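Local atomic coordinates of CymD (Pseudomonas putida, PDB entry 6Z34), a protein that forms a FadL-family channel in the outer membrane and probably takes up monoaromatic hydrocarbons by lateral diffusion during their biodegradation. Residues Val160-Asn165 against Gly247-Asn252; Pro190-Val195 against Leu255-Ala260; Leu134-Ile139 against Phe276-Ser281; Val164-Leu169 against Leu271-Phe276. All coordinates share one frame; numbering follows the deposited sequence.

Interaction 1: residues Val160-Asn165 against Gly247-Asn252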
loop_
_atom_site.group_PDB
_atom_site.type_symbol
_atom_site.label_atom_id
_atom_site.label_comp_id
_atom_site.label_asym_id
_atom_site.label_seq_id
_atom_site.Cartn_x
_atom_site.Cartn_y
_atom_site.Cartn_z
ATOM N N VAL A 160 -5.439 -6.199 -9.380
ATOM C CA VAL A 160 -5.313 -5.014 -8.535
ATOM C C VAL A 160 -6.471 -4.087 -8.865
ATOM O O VAL A 160 -6.645 -3.685 -10.024
ATOM C CB VAL A 160 -3.965 -4.286 -8.751
ATOM C CG1 VAL A 160 -3.905 -2.986 -7.947
ATOM C CG2 VAL A 160 -2.739 -5.223 -8.475
ATOM N N TRP A 161 -7.257 -3.740 -7.857
ATOM C CA TRP A 161 -8.308 -2.748 -8.003
ATOM C C TRP A 161 -7.884 -1.499 -7.237
ATOM O O TRP A 161 -7.659 -1.555 -6.020
ATOM C CB TRP A 161 -9.651 -3.277 -7.497
ATOM C CG TRP A 161 -10.753 -2.265 -7.664
ATOM C CD1 TRP A 161 -11.267 -1.802 -8.845
ATOM C CD2 TRP A 161 -11.452 -1.575 -6.626
ATOM N NE1 TRP A 161 -12.236 -0.868 -8.602
ATOM C CE2 TRP A 161 -12.377 -0.710 -7.250
ATOM C CE3 TRP A 161 -11.395 -1.610 -5.230
ATOM C CZ2 TRP A 161 -13.239 0.119 -6.527
ATOM C CZ3 TRP A 161 -12.243 -0.791 -4.510
ATOM C CH2 TRP A 161 -13.162 0.062 -5.161
ATOM N N THR A 162 -7.766 -0.382 -7.950
ATOM C CA THR A 162 -7.341 0.888 -7.378
ATOM C C THR A 162 -8.506 1.862 -7.415
ATOM O O THR A 162 -9.144 2.022 -8.460
ATOM C CB THR A 162 -6.174 1.481 -8.167
ATOM O OG1 THR A 162 -5.071 0.595 -8.096
ATOM C CG2 THR A 162 -5.782 2.837 -7.607
ATOM N N SER A 163 -8.764 2.526 -6.294
ATOM C CA SER A 163 -9.840 3.504 -6.196
ATOM C C SER A 163 -9.310 4.757 -5.512
ATOM O O SER A 163 -8.631 4.658 -4.484
ATOM C CB SER A 163 -11.020 2.922 -5.415
ATOM O OG SER A 163 -12.189 3.708 -5.541
ATOM N N VAL A 164 -9.603 5.934 -6.073
ATOM C CA VAL A 164 -9.191 7.196 -5.454
ATOM C C VAL A 164 -10.377 8.150 -5.363
ATOM O O VAL A 164 -11.107 8.344 -6.342
ATOM C CB VAL A 164 -8.005 7.855 -6.191
ATOM C CG1 VAL A 164 -8.363 8.193 -7.590
ATOM C CG2 VAL A 164 -7.525 9.105 -5.458
ATOM N N ASN A 165 -10.601 8.683 -4.161
ATOM C CA ASN A 165 -11.441 9.843 -3.906
ATOM C C ASN A 165 -10.522 11.042 -3.730
ATOM O O ASN A 165 -9.473 10.938 -3.090
ATOM C CB ASN A 165 -12.295 9.667 -2.639
ATOM C CG ASN A 165 -13.365 8.601 -2.779
ATOM O OD1 ASN A 165 -13.759 8.232 -3.884
ATOM N ND2 ASN A 165 -13.869 8.125 -1.643
ATOM N N GLY A 247 -3.565 1.329 -15.020
ATOM C CA GLY A 247 -4.403 1.746 -16.135
ATOM C C GLY A 247 -5.369 2.879 -15.786
ATOM O O GLY A 247 -5.470 3.339 -14.649
ATOM N N ASP A 248 -6.108 3.314 -16.810
ATOM C CA ASP A 248 -6.886 4.550 -16.734
ATOM C C ASP A 248 -7.998 4.457 -15.687
ATOM O O ASP A 248 -8.933 3.665 -15.833
ATOM C CB ASP A 248 -7.487 4.878 -18.099
ATOM C CG ASP A 248 -6.440 5.095 -19.167
ATOM O OD1 ASP A 248 -5.305 5.495 -18.830
ATOM O OD2 ASP A 248 -6.762 4.871 -20.353
ATOM N N LEU A 249 -7.921 5.299 -14.660
ATOM C CA LEU A 249 -8.971 5.408 -13.650
ATOM C C LEU A 249 -10.066 6.357 -14.141
ATOM O O LEU A 249 -9.793 7.526 -14.441
ATOM C CB LEU A 249 -8.394 5.890 -12.318
ATOM C CG LEU A 249 -7.351 4.961 -11.669
ATOM C CD1 LEU A 249 -5.949 5.231 -12.179
ATOM C CD2 LEU A 249 -7.387 5.050 -10.153
ATOM N N SER A 250 -11.304 5.860 -14.215
ATOM C CA SER A 250 -12.424 6.653 -14.705
ATOM C C SER A 250 -13.554 6.660 -13.683
ATOM O O SER A 250 -13.639 5.798 -12.803
ATOM C CB SER A 250 -12.944 6.146 -16.057
ATOM O OG SER A 250 -13.151 4.752 -16.043
ATOM N N GLY A 251 -14.420 7.662 -13.810
ATOM C CA GLY A 251 -15.500 7.874 -12.860
ATOM C C GLY A 251 -16.093 9.269 -13.027
ATOM O O GLY A 251 -16.029 9.859 -14.102
ATOM N N ASN A 252 -16.666 9.773 -11.934
ATOM C CA ASN A 252 -17.415 11.021 -11.928
ATOM C C ASN A 252 -16.788 12.015 -10.966
ATOM O O ASN A 252 -16.156 11.638 -9.976
ATOM C CB ASN A 252 -18.875 10.802 -11.521
ATOM C CG ASN A 252 -19.585 9.864 -12.445
ATOM O OD1 ASN A 252 -19.305 9.833 -13.644
ATOM N ND2 ASN A 252 -20.500 9.077 -11.900
#
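L249 overlaps the methyl of T162 with one branch of its fork: CD2 lies 3.7 Å from T162 CG2, the two side chains meeting at a slant. The same CD2 reaches V164, 4.2 Å from CG1, and here the side chains run about perpendicular. A single leucine methyl thus touches two successive residues on one face of strand 151-171, passing over S163, which points to the other side. CD2 also rests 3.9 Å from the carbonyl O of T162. In V164 the contacting methyl, CG1, sits between the backbone N and the carbonyl carbon (chi1 62°), the crowded position for a valine branch, and CG2 lies anti to the N. No hydrogen bond joins the two segments; the contact is buried and made mainly by methyl groups. The absence of backbone pairing follows from the strand order of this FadL-family barrel, in which strand 198-229 pairs with both 151-171 and 234-259 and so runs between them. L249 bridges that strand, touching V215 and S217 on it, and also touches L273 of strand 265-273, while T162 leans on L134 of strand 131-146.

Interaction 2: residues Pro190-Val195 against Leu255-Ala260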
loop_
_atom_site.group_PDB
_atom_site.type_symbol
_atom_site.label_atom_id
_atom_site.label_comp_id
_atom_site.label_asym_id
_atom_site.label_seq_id
_atom_site.Cartn_x
_atom_site.Cartn_y
_atom_site.Cartn_z
ATOM N N PRO A 190 -11.885 29.145 -21.035
ATOM C CA PRO A 190 -12.334 30.538 -21.228
ATOM C C PRO A 190 -13.676 30.837 -20.579
ATOM O O PRO A 190 -13.864 31.934 -20.038
ATOM C CB PRO A 190 -12.392 30.681 -22.757
ATOM C CG PRO A 190 -12.615 29.291 -23.249
ATOM C CD PRO A 190 -11.845 28.407 -22.314
ATOM N N ALA A 191 -14.616 29.887 -20.617
ATOM C CA ALA A 191 -15.898 30.088 -19.950
ATOM C C ALA A 191 -15.725 30.225 -18.444
ATOM O O ALA A 191 -16.498 30.938 -17.791
ATOM C CB ALA A 191 -16.847 28.936 -20.280
ATOM N N LEU A 192 -14.706 29.572 -17.880
ATOM C CA LEU A 192 -14.470 29.661 -16.445
ATOM C C LEU A 192 -13.772 30.963 -16.062
ATOM O O LEU A 192 -14.170 31.624 -15.095
ATOM C CB LEU A 192 -13.666 28.451 -15.982
ATOM C CG LEU A 192 -13.424 28.377 -14.484
ATOM C CD1 LEU A 192 -14.045 27.111 -13.900
ATOM C CD2 LEU A 192 -11.935 28.400 -14.264
ATOM N N LEU A 193 -12.748 31.364 -16.816
ATOM C CA LEU A 193 -12.106 32.646 -16.548
ATOM C C LEU A 193 -13.068 33.819 -16.694
ATOM O O LEU A 193 -12.768 34.919 -16.206
ATOM C CB LEU A 193 -10.907 32.848 -17.474
ATOM C CG LEU A 193 -9.843 31.753 -17.517
ATOM C CD1 LEU A 193 -8.682 32.222 -18.367
ATOM C CD2 LEU A 193 -9.375 31.373 -16.121
ATOM N N SER A 194 -14.211 33.615 -17.354
ATOM C CA SER A 194 -15.212 34.660 -17.522
ATOM C C SER A 194 -16.331 34.568 -16.485
ATOM O O SER A 194 -17.339 35.274 -16.606
ATOM C CB SER A 194 -15.781 34.625 -18.947
ATOM O OG SER A 194 -16.475 33.420 -19.218
ATOM N N VAL A 195 -16.179 33.710 -15.481
ATOM C CA VAL A 195 -17.037 33.786 -14.292
ATOM C C VAL A 195 -16.668 35.037 -13.496
ATOM O O VAL A 195 -15.493 35.198 -13.116
ATOM C CB VAL A 195 -16.870 32.526 -13.438
ATOM C CG1 VAL A 195 -17.691 32.647 -12.169
ATOM C CG2 VAL A 195 -17.259 31.275 -14.222
ATOM N N LEU A 255 -16.735 19.865 -10.782
ATOM C CA LEU A 255 -15.871 21.036 -10.803
ATOM C C LEU A 255 -16.730 22.229 -10.428
ATOM O O LEU A 255 -17.605 22.626 -11.201
ATOM C CB LEU A 255 -15.247 21.236 -12.179
ATOM C CG LEU A 255 -14.256 22.392 -12.222
ATOM C CD1 LEU A 255 -13.168 22.148 -11.191
ATOM C CD2 LEU A 255 -13.681 22.545 -13.613
ATOM N N THR A 256 -16.497 22.790 -9.247
ATOM C CA THR A 256 -17.234 23.958 -8.793
ATOM C C THR A 256 -16.393 25.213 -9.012
ATOM O O THR A 256 -15.232 25.272 -8.589
ATOM C CB THR A 256 -17.628 23.820 -7.324
ATOM O OG1 THR A 256 -18.276 22.560 -7.129
ATOM C CG2 THR A 256 -18.600 24.939 -6.933
ATOM N N ALA A 257 -16.971 26.194 -9.702
ATOM C CA ALA A 257 -16.378 27.519 -9.817
ATOM C C ALA A 257 -16.821 28.356 -8.626
ATOM O O ALA A 257 -18.020 28.486 -8.371
ATOM C CB ALA A 257 -16.807 28.187 -11.123
ATOM N N VAL A 258 -15.864 28.912 -7.892
ATOM C CA VAL A 258 -16.148 29.654 -6.668
ATOM C C VAL A 258 -16.046 31.146 -6.958
ATOM O O VAL A 258 -15.035 31.619 -7.496
ATOM C CB VAL A 258 -15.207 29.238 -5.531
ATOM C CG1 VAL A 258 -15.637 29.887 -4.234
ATOM C CG2 VAL A 258 -15.232 27.733 -5.383
ATOM N N SER A 259 -17.092 31.885 -6.598
ATOM C CA SER A 259 -17.133 33.326 -6.810
ATOM C C SER A 259 -17.949 33.966 -5.700
ATOM O O SER A 259 -19.013 33.453 -5.330
ATOM C CB SER A 259 -17.731 33.674 -8.176
ATOM O OG SER A 259 -18.187 35.023 -8.206
ATOM N N ALA A 260 -17.433 35.067 -5.151
ATOM C CA ALA A 260 -18.189 35.811 -4.150
ATOM C C ALA A 260 -19.453 36.410 -4.744
ATOM O O ALA A 260 -20.465 36.550 -4.048
ATOM C CB ALA A 260 -17.327 36.921 -3.545
#
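L192 at the end of the short helix and V195 in the loop just after it make an apolar contact with A257 and S259. L192 CD1 comes 4.1 Å from A257 CB; with chi1 at -176° its CG extends opposite the backbone N, which carries the methyl out from the helix to the strand. V195 spreads its two branches over different residues, CG2 lying 4.4 Å from the CB of A257 and CG1 4.1 Å from the CB of S259. Two residues earlier on the strand, L255 CD2 approaches L192 CD1 more loosely, at 4.6 Å. The strand shows the usual alternation: L255, A257 and S259 face the short helix, whereas T256 and V258 turn away from it. This is the far end of strand 234-259, where helix 188-193 lies beside the extended strands of the FadL-type barrel and leads into strand 198-229; the centre of the contact lies about 36 Å from the centre of the chain. No hydrogen bond joins the two segments themselves. V195 N donates to L192 O over 2.9 Å, a turn closing the end of the helix. The S194 hydroxyl has P190 O and A191 O within reach of its one proton. S259 OG is bonded to P196 O, so the strand is tied to the chain just past V195, and it also takes a bond from A262 N.

Interaction 3: residues Leu134-Ile139 against Phe276-Ser281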
loop_
_atom_site.group_PDB
_atom_site.type_symbol
_atom_site.label_atom_id
_atom_site.label_comp_id
_atom_site.label_asym_id
_atom_site.label_seq_id
_atom_site.Cartn_x
_atom_site.Cartn_y
_atom_site.Cartn_z
ATOM N N LEU A 134 -6.689 6.913 -1.255
ATOM C CA LEU A 134 -6.296 5.851 -2.165
ATOM C C LEU A 134 -6.702 4.519 -1.549
ATOM O O LEU A 134 -6.294 4.187 -0.431
ATOM C CB LEU A 134 -4.788 5.896 -2.425
ATOM C CG LEU A 134 -4.114 4.713 -3.113
ATOM C CD1 LEU A 134 -4.657 4.563 -4.523
ATOM C CD2 LEU A 134 -2.604 4.909 -3.123
ATOM N N ILE A 135 -7.514 3.771 -2.271
ATOM C CA ILE A 135 -7.877 2.415 -1.907
ATOM C C ILE A 135 -7.226 1.494 -2.921
ATOM O O ILE A 135 -7.439 1.662 -4.129
ATOM C CB ILE A 135 -9.406 2.227 -1.901
ATOM C CG1 ILE A 135 -10.054 3.162 -0.880
ATOM C CG2 ILE A 135 -9.768 0.765 -1.628
ATOM C CD1 ILE A 135 -11.538 3.328 -1.077
ATOM N N VAL A 136 -6.440 0.527 -2.440
ATOM C CA VAL A 136 -5.861 -0.502 -3.300
ATOM C C VAL A 136 -6.227 -1.870 -2.736
ATOM O O VAL A 136 -5.890 -2.195 -1.589
ATOM C CB VAL A 136 -4.336 -0.358 -3.440
ATOM C CG1 VAL A 136 -3.760 -1.481 -4.336
ATOM C CG2 VAL A 136 -3.975 1.036 -3.988
ATOM N N LEU A 137 -6.938 -2.657 -3.530
ATOM C CA LEU A 137 -7.254 -4.035 -3.206
ATOM C C LEU A 137 -6.416 -4.918 -4.120
ATOM O O LEU A 137 -6.572 -4.864 -5.346
ATOM C CB LEU A 137 -8.743 -4.316 -3.402
ATOM C CG LEU A 137 -9.108 -5.782 -3.145
ATOM C CD1 LEU A 137 -8.987 -6.122 -1.661
ATOM C CD2 LEU A 137 -10.498 -6.079 -3.668
ATOM N N ARG A 138 -5.533 -5.724 -3.533
ATOM C CA ARG A 138 -4.669 -6.613 -4.302
ATOM C C ARG A 138 -5.117 -8.054 -4.094
ATOM O O ARG A 138 -5.327 -8.506 -2.957
ATOM C CB ARG A 138 -3.194 -6.401 -3.927
ATOM C CG ARG A 138 -2.842 -4.912 -3.854
ATOM C CD ARG A 138 -1.331 -4.620 -3.697
ATOM N NE ARG A 138 -0.604 -5.074 -4.868
ATOM C CZ ARG A 138 0.136 -4.312 -5.663
ATOM N NH1 ARG A 138 0.290 -3.004 -5.409
ATOM N NH2 ARG A 138 0.730 -4.880 -6.720
ATOM N N ILE A 139 -5.330 -8.754 -5.200
ATOM C CA ILE A 139 -5.839 -10.115 -5.152
ATOM C C ILE A 139 -4.769 -11.014 -5.748
ATOM O O ILE A 139 -4.750 -11.208 -6.970
ATOM C CB ILE A 139 -7.171 -10.256 -5.908
ATOM C CG1 ILE A 139 -8.204 -9.265 -5.363
ATOM C CG2 ILE A 139 -7.675 -11.711 -5.836
ATOM C CD1 ILE A 139 -9.523 -9.253 -6.156
ATOM N N PHE A 276 -0.952 6.004 -13.996
ATOM C CA PHE A 276 -0.444 5.442 -12.764
ATOM C C PHE A 276 0.380 4.208 -13.084
ATOM O O PHE A 276 0.124 3.484 -14.053
ATOM C CB PHE A 276 -1.566 5.068 -11.809
ATOM C CG PHE A 276 -1.840 6.092 -10.777
ATOM C CD1 PHE A 276 -1.928 5.737 -9.442
ATOM C CD2 PHE A 276 -2.032 7.411 -11.139
ATOM C CE1 PHE A 276 -2.191 6.693 -8.470
ATOM C CE2 PHE A 276 -2.297 8.373 -10.184
ATOM C CZ PHE A 276 -2.377 8.017 -8.842
ATOM N N GLU A 277 1.386 3.995 -12.262
ATOM C CA GLU A 277 2.213 2.810 -12.340
ATOM C C GLU A 277 2.907 2.755 -10.999
ATOM O O GLU A 277 3.948 3.394 -10.822
ATOM C CB GLU A 277 3.206 2.883 -13.506
ATOM C CG GLU A 277 4.137 1.672 -13.634
ATOM C CD GLU A 277 4.912 1.659 -14.945
ATOM O OE1 GLU A 277 5.470 2.717 -15.305
ATOM O OE2 GLU A 277 4.976 0.595 -15.606
ATOM N N MET A 278 2.302 2.075 -10.033
ATOM C CA MET A 278 2.977 1.906 -8.761
ATOM C C MET A 278 4.376 1.362 -9.015
ATOM O O MET A 278 4.584 0.605 -9.974
ATOM C CB MET A 278 2.185 0.987 -7.840
ATOM C CG MET A 278 0.708 1.147 -8.030
ATOM S SD MET A 278 -0.154 0.532 -6.597
ATOM C CE MET A 278 -0.111 1.929 -5.485
ATOM N N PRO A 279 5.366 1.783 -8.244
ATOM C CA PRO A 279 6.739 1.441 -8.580
ATOM C C PRO A 279 7.090 0.029 -8.151
ATOM O O PRO A 279 6.571 -0.500 -7.167
ATOM C CB PRO A 279 7.555 2.479 -7.802
ATOM C CG PRO A 279 6.701 2.780 -6.611
ATOM C CD PRO A 279 5.275 2.619 -7.034
ATOM N N ALA A 280 7.973 -0.575 -8.939
ATOM C CA ALA A 280 8.737 -1.756 -8.577
ATOM C C ALA A 280 9.414 -1.573 -7.231
ATOM O O ALA A 280 9.610 -0.442 -6.788
ATOM C CB ALA A 280 9.790 -2.049 -9.648
ATOM N N SER A 281 9.760 -2.676 -6.563
ATOM C CA SER A 281 10.611 -2.596 -5.384
ATOM C C SER A 281 11.410 -3.878 -5.256
ATOM O O SER A 281 11.030 -4.935 -5.762
ATOM C CB SER A 281 9.825 -2.324 -4.096
ATOM O OG SER A 281 8.790 -3.271 -3.918
#
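The chi3 of R138 (64°) bends its chain and turns NE and the guanidinium toward M278, whose chi1 and chi2 carry SD to meet it; a chi3 of 84° then swings the methionine CE toward V136. Each CG lies anti to its own carbonyl carbon, and the two side chains slide past one another in opposite directions. M278 SD stops 3.8 Å from R138 NH1, approaching the guanidinium obliquely; the cation may polarise the sulfur, but no hydrogen bond is formed. The M278 CE methyl packs 4.2 Å from V136 CG2, so one methionine spans two successive inward residues of the strand. The guanidinium is held from elsewhere: NH2 makes a salt bridge with D158 and a hydrogen bond with T244, which should help hold its orientation. V136 and R138 face the inside of the FadL-type barrel, where R138 also touches A3 and M31. The two segments' backbones stay apart, V136 CA and M278 CA 10.7 Å from each other. On one flank V136 and R138 pack on V160 of strand 151-171, and on the other V136 meets S103 of strand 94-107. Segment 276-281 belongs to the irregular link after strand 265-273 and runs into strand 281-289.

Interaction 4: residues Val164-Leu169 against Leu271-Phe276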
loop_
_atom_site.group_PDB
_atom_site.type_symbol
_atom_site.label_atom_id
_atom_site.label_comp_id
_atom_site.label_asym_id
_atom_site.label_seq_id
_atom_site.Cartn_x
_atom_site.Cartn_y
_atom_site.Cartn_z
ATOM N N VAL A 164 -9.603 5.934 -6.073
ATOM C CA VAL A 164 -9.191 7.196 -5.454
ATOM C C VAL A 164 -10.377 8.150 -5.363
ATOM O O VAL A 164 -11.107 8.344 -6.342
ATOM C CB VAL A 164 -8.005 7.855 -6.191
ATOM C CG1 VAL A 164 -8.363 8.193 -7.590
ATOM C CG2 VAL A 164 -7.525 9.105 -5.458
ATOM N N ASN A 165 -10.601 8.683 -4.161
ATOM C CA ASN A 165 -11.441 9.843 -3.906
ATOM C C ASN A 165 -10.522 11.042 -3.730
ATOM O O ASN A 165 -9.473 10.938 -3.090
ATOM C CB ASN A 165 -12.295 9.667 -2.639
ATOM C CG ASN A 165 -13.365 8.601 -2.779
ATOM O OD1 ASN A 165 -13.759 8.232 -3.884
ATOM N ND2 ASN A 165 -13.869 8.125 -1.643
ATOM N N LEU A 166 -10.899 12.175 -4.309
ATOM C CA LEU A 166 -10.000 13.318 -4.251
ATOM C C LEU A 166 -10.788 14.607 -4.284
ATOM O O LEU A 166 -11.928 14.660 -4.763
ATOM C CB LEU A 166 -8.978 13.299 -5.394
ATOM C CG LEU A 166 -9.432 13.484 -6.846
ATOM C CD1 LEU A 166 -9.654 14.931 -7.312
ATOM C CD2 LEU A 166 -8.405 12.796 -7.715
ATOM N N GLY A 167 -10.135 15.649 -3.770
ATOM C CA GLY A 167 -10.561 17.030 -3.872
ATOM C C GLY A 167 -9.345 17.883 -4.157
ATOM O O GLY A 167 -8.274 17.671 -3.580
ATOM N N LEU A 168 -9.483 18.852 -5.051
ATOM C CA LEU A 168 -8.322 19.611 -5.496
ATOM C C LEU A 168 -8.759 21.050 -5.722
ATOM O O LEU A 168 -9.584 21.317 -6.598
ATOM C CB LEU A 168 -7.732 18.999 -6.762
ATOM C CG LEU A 168 -6.665 19.876 -7.411
ATOM C CD1 LEU A 168 -5.421 19.890 -6.561
ATOM C CD2 LEU A 168 -6.346 19.394 -8.813
ATOM N N LEU A 169 -8.221 21.965 -4.923
ATOM C CA LEU A 169 -8.534 23.383 -5.033
ATOM C C LEU A 169 -7.432 24.082 -5.815
ATOM O O LEU A 169 -6.245 23.939 -5.500
ATOM C CB LEU A 169 -8.696 24.026 -3.655
ATOM C CG LEU A 169 -9.427 25.372 -3.580
ATOM C CD1 LEU A 169 -8.541 26.555 -4.004
ATOM C CD2 LEU A 169 -10.719 25.340 -4.401
ATOM N N LEU A 271 -14.641 12.079 -15.024
ATOM C CA LEU A 271 -13.239 12.317 -14.714
ATOM C C LEU A 271 -12.425 11.084 -15.074
ATOM O O LEU A 271 -12.857 9.948 -14.839
ATOM C CB LEU A 271 -13.034 12.652 -13.231
ATOM C CG LEU A 271 -11.610 13.047 -12.843
ATOM C CD1 LEU A 271 -11.279 14.441 -13.382
ATOM C CD2 LEU A 271 -11.408 12.984 -11.331
ATOM N N LYS A 272 -11.242 11.315 -15.630
ATOM C CA LYS A 272 -10.320 10.248 -15.973
ATOM C C LYS A 272 -8.939 10.616 -15.452
ATOM O O LYS A 272 -8.448 11.717 -15.720
ATOM C CB LYS A 272 -10.303 10.024 -17.488
ATOM C CG LYS A 272 -9.169 9.160 -17.974
ATOM C CD LYS A 272 -8.818 9.470 -19.419
ATOM C CE LYS A 272 -7.523 8.797 -19.827
ATOM N NZ LYS A 272 -6.360 9.661 -19.516
ATOM N N LEU A 273 -8.332 9.725 -14.669
ATOM C CA LEU A 273 -6.917 9.843 -14.338
ATOM C C LEU A 273 -6.140 8.914 -15.259
ATOM O O LEU A 273 -6.619 7.831 -15.608
ATOM C CB LEU A 273 -6.626 9.491 -12.882
ATOM C CG LEU A 273 -7.176 10.469 -11.855
ATOM C CD1 LEU A 273 -6.359 10.382 -10.589
ATOM C CD2 LEU A 273 -7.194 11.886 -12.415
ATOM N N HIS A 274 -4.944 9.334 -15.662
ATOM C CA HIS A 274 -4.305 8.623 -16.759
ATOM C C HIS A 274 -3.219 7.657 -16.297
ATOM O O HIS A 274 -3.464 6.451 -16.157
ATOM C CB HIS A 274 -3.722 9.619 -17.758
ATOM C CG HIS A 274 -3.360 9.007 -19.075
ATOM N ND1 HIS A 274 -3.281 9.741 -20.239
ATOM C CD2 HIS A 274 -3.058 7.731 -19.415
ATOM C CE1 HIS A 274 -2.945 8.943 -21.238
ATOM N NE2 HIS A 274 -2.797 7.720 -20.763
ATOM N N ASN A 275 -2.006 8.176 -16.107
ATOM C CA ASN A 275 -0.802 7.357 -15.979
ATOM C C ASN A 275 -0.473 7.122 -14.513
ATOM O O ASN A 275 0.196 7.932 -13.867
ATOM C CB ASN A 275 0.379 7.991 -16.706
ATOM C CG ASN A 275 0.163 8.090 -18.209
ATOM O OD1 ASN A 275 -0.141 7.090 -18.867
ATOM N ND2 ASN A 275 0.343 9.281 -18.762
ATOM N N PHE A 276 -0.952 6.004 -13.996
ATOM C CA PHE A 276 -0.444 5.442 -12.764
ATOM C C PHE A 276 0.380 4.208 -13.084
ATOM O O PHE A 276 0.124 3.484 -14.053
ATOM C CB PHE A 276 -1.566 5.068 -11.809
ATOM C CG PHE A 276 -1.840 6.092 -10.777
ATOM C CD1 PHE A 276 -1.928 5.737 -9.442
ATOM C CD2 PHE A 276 -2.032 7.411 -11.139
ATOM C CE1 PHE A 276 -2.191 6.693 -8.470
ATOM C CE2 PHE A 276 -2.297 8.373 -10.184
ATOM C CZ PHE A 276 -2.377 8.017 -8.842
#
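Next to L273, which meets V164 and L166 across the contact, the H274 imidazole is sandwiched by its own neighbours. N275 ND2 stands 3.7 Å above one face, over the ring centre, and K272 CE lies on the opposite face, nearer the rim. The ring is further fixed by a hydrogen bond from its ND1 atom to E313, and N275 ND2 by one to the carbonyl of D311. This polar cluster takes no part in the contact, which is apolar. L273 CD1 rests against two methyls of strand 151-171 at once, 4.2 Å from V164 CG1 and 4.3 Å from L166 CD2. In L166 a chi1 of 67° puts CG between backbone N and carbonyl carbon, and with chi2 at 82° turns CD2 toward L273. Along the same face L271 CD2 lies 4.7 Å from L166 CD2, a looser approach. Strand 265-273 belongs to the extension beyond the 14-stranded FadL barrel wall; in pairing order 198-229 and 234-259 separate it from 151-171, and V164 CA and L273 CA stand 9.5 Å apart. Side chains therefore reach over the intervening strands to meet. L271 and L273 also touch V314 of strand 313-318, while L166 also packs against L203 and V164 against V215, both of strand 198-229.

Overall arrangement
From the N terminus, strand 131-146 opens the widest loop, closed by interaction 3 at the irregular link 276-281; the other three contacts nest inside it. Interactions 1 and 4 both start from strand 151-171, sharing V164 and N165, and close onto the adjacent strands 234-259 and 265-273. Interaction 2 begins later, at helix 188-193, and ends further along strand 234-259, so it crosses interaction 1 yet lies within the loop of interaction 4. Interaction 1 spans two wall strands across strand 198-229, interaction 4 joins the wall to the extension, and interaction 3 a wall strand to the link; interaction 2 sets the short helix and following loop against the distant end of strand 234-259.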